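Long-range contact in ORF10 (Moritella marina, PDB 6RIW), which forms the ketosynthase and chain-length-factor part of a polyunsaturated fatty acid synthase, which probably condenses acyl units during chain elongation: residues Ala384-Leu396 with Thr408-Pro420. Residues are numbered along the deposited sequence; the frame is centred on the assembly and turned at random.
Sequences ALGKGLIPATINL and TGEQMPTTTVSWP
Ile390 packs closely among Trp419, Pro420, Pro413 and Val417. Its CG1 runs beside the backbone N (chi1 -66°) and carries CD1 over one face of the indole, 4.1 Å from the centroid of the six-membered ring, a CH-pi contact. CD of Pro420 sits above that same face near the rim, while CG2 of Ile390 goes the other way, to CG of Pro413. The far end of the indole reaches the last turn of helix 374-387: Leu385 CD2 touches Trp419 CH2 at 3.5 Å, and Ala384 CB meets the ring edge in its plane. Asp326 takes the hydrogen bond of Trp419 NE1, helping fix the ring's rotation.

The backbones hold this together as a short antiparallel ladder. Ile390 and Val417 form a hydrogen-bonded pair, Ile390 N to Val417 O at 2.9 Å and almost straight (172°), and Val417 N returning to Ile390 O. Trp419 N reaches Gly388 O from above the carbonyl plane, a more bent bond (138°). Thr393 N donates to Pro413 O at 3.1 Å; a water that also binds Thr393 OG1, itself hydrogen-bonded to Ser361 N, gives that carbonyl a second bond. Ala392 CB presses on Thr414 C at 3.2 Å.

The other side is looser. Leu389 and exposed Ser418 share the opposite sheet face with only distant side-chain contact, and a water ties the hydroxyl of partly exposed Thr416 back to Ala392 N.

The whole is a two-stranded antiparallel ribbon following a helix, packed through Ile390 and Pro413 onto Leu358 of strand 358-360, within the N-terminal of the two thiolase-like ketosynthase regions.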
ATOM      1  N   ALA A 384     -24.716  10.833  11.992  1.00 27.20           N
ATOM      2  CA  ALA A 384     -25.104  11.520  13.222  1.00 24.27           C
ATOM      3  C   ALA A 384     -25.376  12.999  12.972  1.00 29.06           C
ATOM      4  O   ALA A 384     -26.299  13.576  13.564  1.00 27.90           O
ATOM      5  CB  ALA A 384     -24.011  11.362  14.274  1.00 24.83           C
ATOM      6  N   LEU A 385     -24.560  13.633  12.118  1.00 26.93           N
ATOM      7  CA  LEU A 385     -24.772  15.038  11.777  1.00 26.82           C
ATOM      8  C   LEU A 385     -26.095  15.241  11.053  1.00 31.21           C
ATOM      9  O   LEU A 385     -26.778  16.250  11.272  1.00 32.71           O
ATOM     10  CB  LEU A 385     -23.614  15.557  10.919  1.00 23.62           C
ATOM     11  CG  LEU A 385     -22.325  15.905  11.662  1.00 26.30           C
ATOM     12  CD1 LEU A 385     -21.107  15.913  10.696  1.00 24.70           C
ATOM     13  CD2 LEU A 385     -22.450  17.229  12.388  1.00 24.77           C
ATOM     14  N   GLY A 386     -26.469  14.309  10.173  1.00 28.41           N
ATOM     15  CA  GLY A 386     -27.713  14.458   9.441  1.00 29.31           C
ATOM     16  C   GLY A 386     -28.947  14.177  10.271  1.00 31.76           C
ATOM     17  O   GLY A 386     -29.985  14.816  10.076  1.00 35.88           O
ATOM     18  N   LYS A 387     -28.858  13.236  11.205  1.00 29.91           N
ATOM     19  CA  LYS A 387     -29.997  12.795  12.004  1.00 34.39           C
ATOM     20  C   LYS A 387     -30.100  13.474  13.369  1.00 35.71           C
ATOM     21  O   LYS A 387     -31.131  13.325  14.039  1.00 33.12           O
ATOM     22  CB  LYS A 387     -29.932  11.272  12.197  1.00 33.17           C
ATOM     23  CG  LYS A 387     -30.008  10.504  10.884  1.00 30.67           C
ATOM     24  CD  LYS A 387     -30.073   9.013  11.121  1.00 38.46           C
ATOM     25  CE  LYS A 387     -30.387   8.255   9.828  1.00 40.15           C
ATOM     26  NZ  LYS A 387     -31.705   8.652   9.258  1.00 42.88           N
ATOM     27  N   GLY A 388     -29.071  14.197  13.805  1.00 30.79           N
ATOM     28  CA  GLY A 388     -29.133  14.855  15.100  1.00 34.71           C
ATOM     29  C   GLY A 388     -29.082  13.942  16.307  1.00 35.40           C
ATOM     30  O   GLY A 388     -29.497  14.353  17.401  1.00 30.88           O
ATOM     31  N   LEU A 389     -28.566  12.720  16.151  1.00 31.58           N
ATOM     32  CA  LEU A 389     -28.436  11.753  17.235  1.00 28.60           C
ATOM     33  C   LEU A 389     -27.016  11.211  17.263  1.00 31.89           C
ATOM     34  O   LEU A 389     -26.396  11.025  16.213  1.00 30.19           O
ATOM     35  CB  LEU A 389     -29.405  10.563  17.077  1.00 34.12           C
ATOM     36  CG  LEU A 389     -30.910  10.808  17.141  1.00 37.97           C
ATOM     37  CD1 LEU A 389     -31.683   9.597  16.611  1.00 34.83           C
ATOM     38  CD2 LEU A 389     -31.316  11.142  18.567  1.00 31.55           C
ATOM     39  N   ILE A 390     -26.515  10.937  18.464  1.00 28.23           N
ATOM     40  CA  ILE A 390     -25.176  10.370  18.625  1.00 27.19           C
ATOM     41  C   ILE A 390     -25.281   8.994  19.273  1.00 30.42           C
ATOM     42  O   ILE A 390     -25.733   8.877  20.422  1.00 25.46           O
ATOM     43  CB  ILE A 390     -24.267  11.307  19.434  1.00 27.57           C
ATOM     44  CG1 ILE A 390     -24.030  12.602  18.645  1.00 26.95           C
ATOM     45  CG2 ILE A 390     -22.957  10.604  19.762  1.00 27.68           C
ATOM     46  CD1 ILE A 390     -23.381  13.712  19.452  1.00 29.35           C
ATOM     47  N   PRO A 391     -24.890   7.931  18.574  1.00 30.47           N
ATOM     48  CA  PRO A 391     -24.926   6.591  19.170  1.00 24.55           C
ATOM     49  C   PRO A 391     -23.891   6.421  20.274  1.00 25.36           C
ATOM     50  O   PRO A 391     -22.909   7.159  20.385  1.00 26.83           O
ATOM     51  CB  PRO A 391     -24.622   5.657  17.987  1.00 27.20           C
ATOM     52  CG  PRO A 391     -24.819   6.506  16.753  1.00 26.36           C
ATOM     53  CD  PRO A 391     -24.520   7.912  17.151  1.00 24.94           C
ATOM     54  N   ALA A 392     -24.122   5.402  21.093  1.00 26.22           N
ATOM     55  CA  ALA A 392     -23.237   5.069  22.193  1.00 28.63           C
ATOM     56  C   ALA A 392     -21.914   4.472  21.705  1.00 30.40           C
ATOM     57  O   ALA A 392     -21.823   3.871  20.628  1.00 24.19           O
ATOM     58  CB  ALA A 392     -23.912   4.063  23.125  1.00 31.18           C
ATOM     59  N   THR A 393     -20.887   4.640  22.535  1.00 24.53           N
ATOM     60  CA  THR A 393     -19.720   3.767  22.530  1.00 24.38           C
ATOM     61  C   THR A 393     -20.039   2.611  23.472  1.00 29.93           C
ATOM     62  O   THR A 393     -20.388   2.842  24.635  1.00 28.93           O
ATOM     63  CB  THR A 393     -18.473   4.519  22.994  1.00 25.26           C
ATOM     64  OG1 THR A 393     -18.172   5.584  22.079  1.00 23.53           O
ATOM     65  CG2 THR A 393     -17.274   3.585  23.125  1.00 25.19           C
ATOM     66  N   ILE A 394     -19.946   1.375  22.975  1.00 27.16           N
ATOM     67  CA  ILE A 394     -20.369   0.220  23.760  1.00 26.40           C
ATOM     68  C   ILE A 394     -19.232  -0.262  24.655  1.00 26.98           C
ATOM     69  O   ILE A 394     -18.061   0.064  24.450  1.00 25.27           O
ATOM     70  CB  ILE A 394     -20.885  -0.914  22.854  1.00 25.97           C
ATOM     71  CG1 ILE A 394     -19.745  -1.542  22.058  1.00 23.91           C
ATOM     72  CG2 ILE A 394     -21.977  -0.394  21.929  1.00 26.80           C
ATOM     73  CD1 ILE A 394     -20.125  -2.853  21.395  1.00 24.93           C
ATOM     74  N   ASN A 395     -19.597  -1.056  25.675  1.00 25.78           N
ATOM     75  CA  ASN A 395     -18.676  -1.716  26.608  1.00 25.72           C
ATOM     76  C   ASN A 395     -17.883  -0.738  27.459  1.00 29.20           C
ATOM     77  O   ASN A 395     -16.834  -1.099  28.017  1.00 29.81           O
ATOM     78  CB  ASN A 395     -17.708  -2.661  25.891  1.00 26.24           C
ATOM     79  CG  ASN A 395     -18.426  -3.770  25.152  1.00 32.98           C
ATOM     80  OD1 ASN A 395     -18.037  -4.143  24.038  1.00 31.80           O
ATOM     81  ND2 ASN A 395     -19.494  -4.288  25.754  1.00 27.78           N
ATOM     82  N   LEU A 396     -18.357   0.490  27.578  1.00 30.17           N
ATOM     83  CA  LEU A 396     -17.649   1.537  28.305  1.00 28.72           C
ATOM     84  C   LEU A 396     -18.329   1.680  29.665  1.00 29.52           C
ATOM     85  O   LEU A 396     -19.413   2.253  29.764  1.00 31.99           O
ATOM     86  CB  LEU A 396     -17.678   2.829  27.498  1.00 29.52           C
ATOM     87  CG  LEU A 396     -17.081   4.092  28.103  1.00 32.14           C
ATOM     88  CD1 LEU A 396     -15.594   3.934  28.236  1.00 28.03           C
ATOM     89  CD2 LEU A 396     -17.437   5.281  27.223  1.00 30.42           C
ATOM     90  N   THR A 408     -13.720  13.695  30.690  1.00 29.51           N
ATOM     91  CA  THR A 408     -14.070  12.549  31.522  1.00 29.79           C
ATOM     92  C   THR A 408     -15.235  11.825  30.866  1.00 32.91           C
ATOM     93  O   THR A 408     -15.719  12.222  29.801  1.00 31.37           O
ATOM     94  CB  THR A 408     -14.454  12.968  32.950  1.00 29.99           C
ATOM     95  OG1 THR A 408     -15.665  13.733  32.908  1.00 33.20           O
ATOM     96  CG2 THR A 408     -13.353  13.790  33.602  1.00 32.64           C
ATOM     97  N   GLY A 409     -15.724  10.785  31.550  1.00 31.47           N
ATOM     98  CA  GLY A 409     -16.902  10.062  31.102  1.00 31.17           C
ATOM     99  C   GLY A 409     -18.126  10.930  30.886  1.00 32.16           C
ATOM    100  O   GLY A 409     -19.055  10.511  30.186  1.00 28.66           O
ATOM    101  N   GLU A 410     -18.157  12.134  31.467  1.00 31.03           N
ATOM    102  CA  GLU A 410     -19.261  13.043  31.187  1.00 30.53           C
ATOM    103  C   GLU A 410     -19.310  13.456  29.717  1.00 32.26           C
ATOM    104  O   GLU A 410     -20.372  13.858  29.228  1.00 30.00           O
ATOM    105  CB  GLU A 410     -19.166  14.287  32.080  1.00 38.86           C
ATOM    106  CG  GLU A 410     -20.262  15.322  31.817  1.00 46.10           C
ATOM    107  CD  GLU A 410     -20.710  16.066  33.062  1.00 57.91           C
ATOM    108  OE1 GLU A 410     -21.909  15.953  33.423  1.00 60.87           O
ATOM    109  OE2 GLU A 410     -19.869  16.770  33.666  1.00 59.70           O
ATOM    110  N   GLN A 411     -18.196  13.357  28.996  1.00 30.83           N
ATOM    111  CA  GLN A 411     -18.171  13.677  27.574  1.00 29.41           C
ATOM    112  C   GLN A 411     -18.287  12.445  26.683  1.00 31.41           C
ATOM    113  O   GLN A 411     -18.123  12.572  25.467  1.00 28.20           O
ATOM    114  CB  GLN A 411     -16.890  14.434  27.216  1.00 30.36           C
ATOM    115  CG  GLN A 411     -16.897  15.891  27.612  1.00 31.74           C
ATOM    116  CD  GLN A 411     -16.658  16.080  29.107  1.00 34.72           C
ATOM    117  OE1 GLN A 411     -15.762  15.467  29.691  1.00 31.07           O
ATOM    118  NE2 GLN A 411     -17.472  16.928  29.730  1.00 34.71           N
ATOM    119  N   MET A 412     -18.547  11.264  27.243  1.00 29.16           N
ATOM    120  CA  MET A 412     -18.555  10.027  26.458  1.00 28.99           C
ATOM    121  C   MET A 412     -19.908   9.327  26.520  1.00 28.48           C
ATOM    122  O   MET A 412     -20.156   8.526  27.438  1.00 33.04           O
ATOM    123  CB  MET A 412     -17.445   9.093  26.937  1.00 28.10           C
ATOM    124  CG  MET A 412     -16.102   9.782  27.133  1.00 31.13           C
ATOM    125  SD  MET A 412     -14.899   8.667  27.860  1.00 31.95           S
ATOM    126  CE  MET A 412     -13.483   9.744  28.076  1.00 34.24           C
ATOM    127  N   PRO A 413     -20.790   9.561  25.552  1.00 29.73           N
ATOM    128  CA  PRO A 413     -22.106   8.902  25.560  1.00 29.63           C
ATOM    129  C   PRO A 413     -21.985   7.386  25.554  1.00 32.48           C
ATOM    130  O   PRO A 413     -21.243   6.803  24.759  1.00 29.77           O
ATOM    131  CB  PRO A 413     -22.767   9.413  24.271  1.00 31.74           C
ATOM    132  CG  PRO A 413     -22.010  10.635  23.898  1.00 33.33           C
ATOM    133  CD  PRO A 413     -20.616  10.457  24.398  1.00 30.58           C
ATOM    134  N   THR A 414     -22.728   6.751  26.463  1.00 27.61           N
ATOM    135  CA  THR A 414     -22.850   5.302  26.555  1.00 30.23           C
ATOM    136  C   THR A 414     -24.272   4.848  26.256  1.00 33.22           C
ATOM    137  O   THR A 414     -24.599   3.668  26.422  1.00 33.67           O
ATOM    138  CB  THR A 414     -22.407   4.837  27.940  1.00 37.34           C
ATOM    139  OG1 THR A 414     -23.292   5.400  28.921  1.00 37.53           O
ATOM    140  CG2 THR A 414     -20.983   5.309  28.217  1.00 32.83           C
ATOM    141  N   THR A 415     -25.114   5.770  25.805  1.00 31.05           N
ATOM    142  CA  THR A 415     -26.410   5.486  25.214  1.00 33.33           C
ATOM    143  C   THR A 415     -26.590   6.450  24.053  1.00 31.46           C
ATOM    144  O   THR A 415     -25.813   7.394  23.886  1.00 34.14           O
ATOM    145  CB  THR A 415     -27.541   5.656  26.237  1.00 34.30           C
ATOM    146  OG1 THR A 415     -28.767   5.159  25.687  1.00 41.57           O
ATOM    147  CG2 THR A 415     -27.703   7.125  26.593  1.00 30.01           C
ATOM    148  N   THR A 416     -27.634   6.234  23.256  1.00 31.98           N
ATOM    149  CA  THR A 416     -27.974   7.203  22.223  1.00 28.92           C
ATOM    150  C   THR A 416     -28.401   8.509  22.883  1.00 36.49           C
ATOM    151  O   THR A 416     -29.233   8.507  23.795  1.00 33.62           O
ATOM    152  CB  THR A 416     -29.097   6.679  21.331  1.00 32.87           C
ATOM    153  OG1 THR A 416     -28.714   5.425  20.752  1.00 32.21           O
ATOM    154  CG2 THR A 416     -29.397   7.683  20.208  1.00 27.36           C
ATOM    155  N   VAL A 417     -27.821   9.627  22.439  1.00 32.86           N
ATOM    156  CA  VAL A 417     -28.152  10.934  22.988  1.00 31.41           C
ATOM    157  C   VAL A 417     -28.533  11.878  21.858  1.00 34.44           C
ATOM    158  O   VAL A 417     -28.162  11.691  20.693  1.00 31.69           O
ATOM    159  CB  VAL A 417     -27.007  11.547  23.824  1.00 30.40           C
ATOM    160  CG1 VAL A 417     -26.529  10.568  24.891  1.00 32.30           C
ATOM    161  CG2 VAL A 417     -25.859  11.970  22.914  1.00 32.77           C
ATOM    162  N   SER A 418     -29.309  12.894  22.221  1.00 32.88           N
ATOM    163  CA  SER A 418     -29.609  13.968  21.295  1.00 33.27           C
ATOM    164  C   SER A 418     -28.349  14.792  21.055  1.00 33.25           C
ATOM    165  O   SER A 418     -27.423  14.811  21.873  1.00 35.20           O
ATOM    166  CB  SER A 418     -30.731  14.852  21.845  1.00 34.73           C
ATOM    167  OG  SER A 418     -31.988  14.219  21.663  1.00 37.41           O
ATOM    168  N   TRP A 419     -28.315  15.454  19.907  1.00 33.24           N
ATOM    169  CA  TRP A 419     -27.183  16.300  19.575  1.00 35.42           C
ATOM    170  C   TRP A 419     -27.103  17.450  20.576  1.00 38.67           C
ATOM    171  O   TRP A 419     -28.113  18.129  20.812  1.00 40.18           O
ATOM    172  CB  TRP A 419     -27.310  16.842  18.153  1.00 33.06           C
ATOM    173  CG  TRP A 419     -26.019  17.368  17.632  1.00 35.89           C
ATOM    174  CD1 TRP A 419     -25.535  18.639  17.760  1.00 33.80           C
ATOM    175  CD2 TRP A 419     -25.025  16.626  16.921  1.00 32.56           C
ATOM    176  NE1 TRP A 419     -24.298  18.738  17.158  1.00 34.26           N
ATOM    177  CE2 TRP A 419     -23.963  17.513  16.637  1.00 32.50           C
ATOM    178  CE3 TRP A 419     -24.936  15.297  16.485  1.00 33.30           C
ATOM    179  CZ2 TRP A 419     -22.823  17.115  15.935  1.00 31.44           C
ATOM    180  CZ3 TRP A 419     -23.802  14.898  15.795  1.00 31.48           C
ATOM    181  CH2 TRP A 419     -22.763  15.805  15.521  1.00 31.71           C
ATOM    182  N   PRO A 420     -25.937  17.693  21.193  1.00 39.12           N
ATOM    183  CA  PRO A 420     -25.761  18.704  22.245  1.00 36.01           C
ATOM    184  C   PRO A 420     -26.090  20.122  21.784  1.00 39.70           C
ATOM    185  O   PRO A 420     -25.600  20.519  20.728  1.00 41.77           O
ATOM    186  CB  PRO A 420     -24.275  18.583  22.604  1.00 39.82           C
ATOM    187  CG  PRO A 420     -23.633  17.869  21.446  1.00 34.98           C
ATOM    188  CD  PRO A 420     -24.688  16.963  20.903  1.00 36.49           C
TER
HETATM  189  O   HOH W   1     -26.418   3.746  20.810  1.00 26.47           O
HETATM  190  O   HOH W   2     -18.742   7.623  23.672  1.00 36.06           O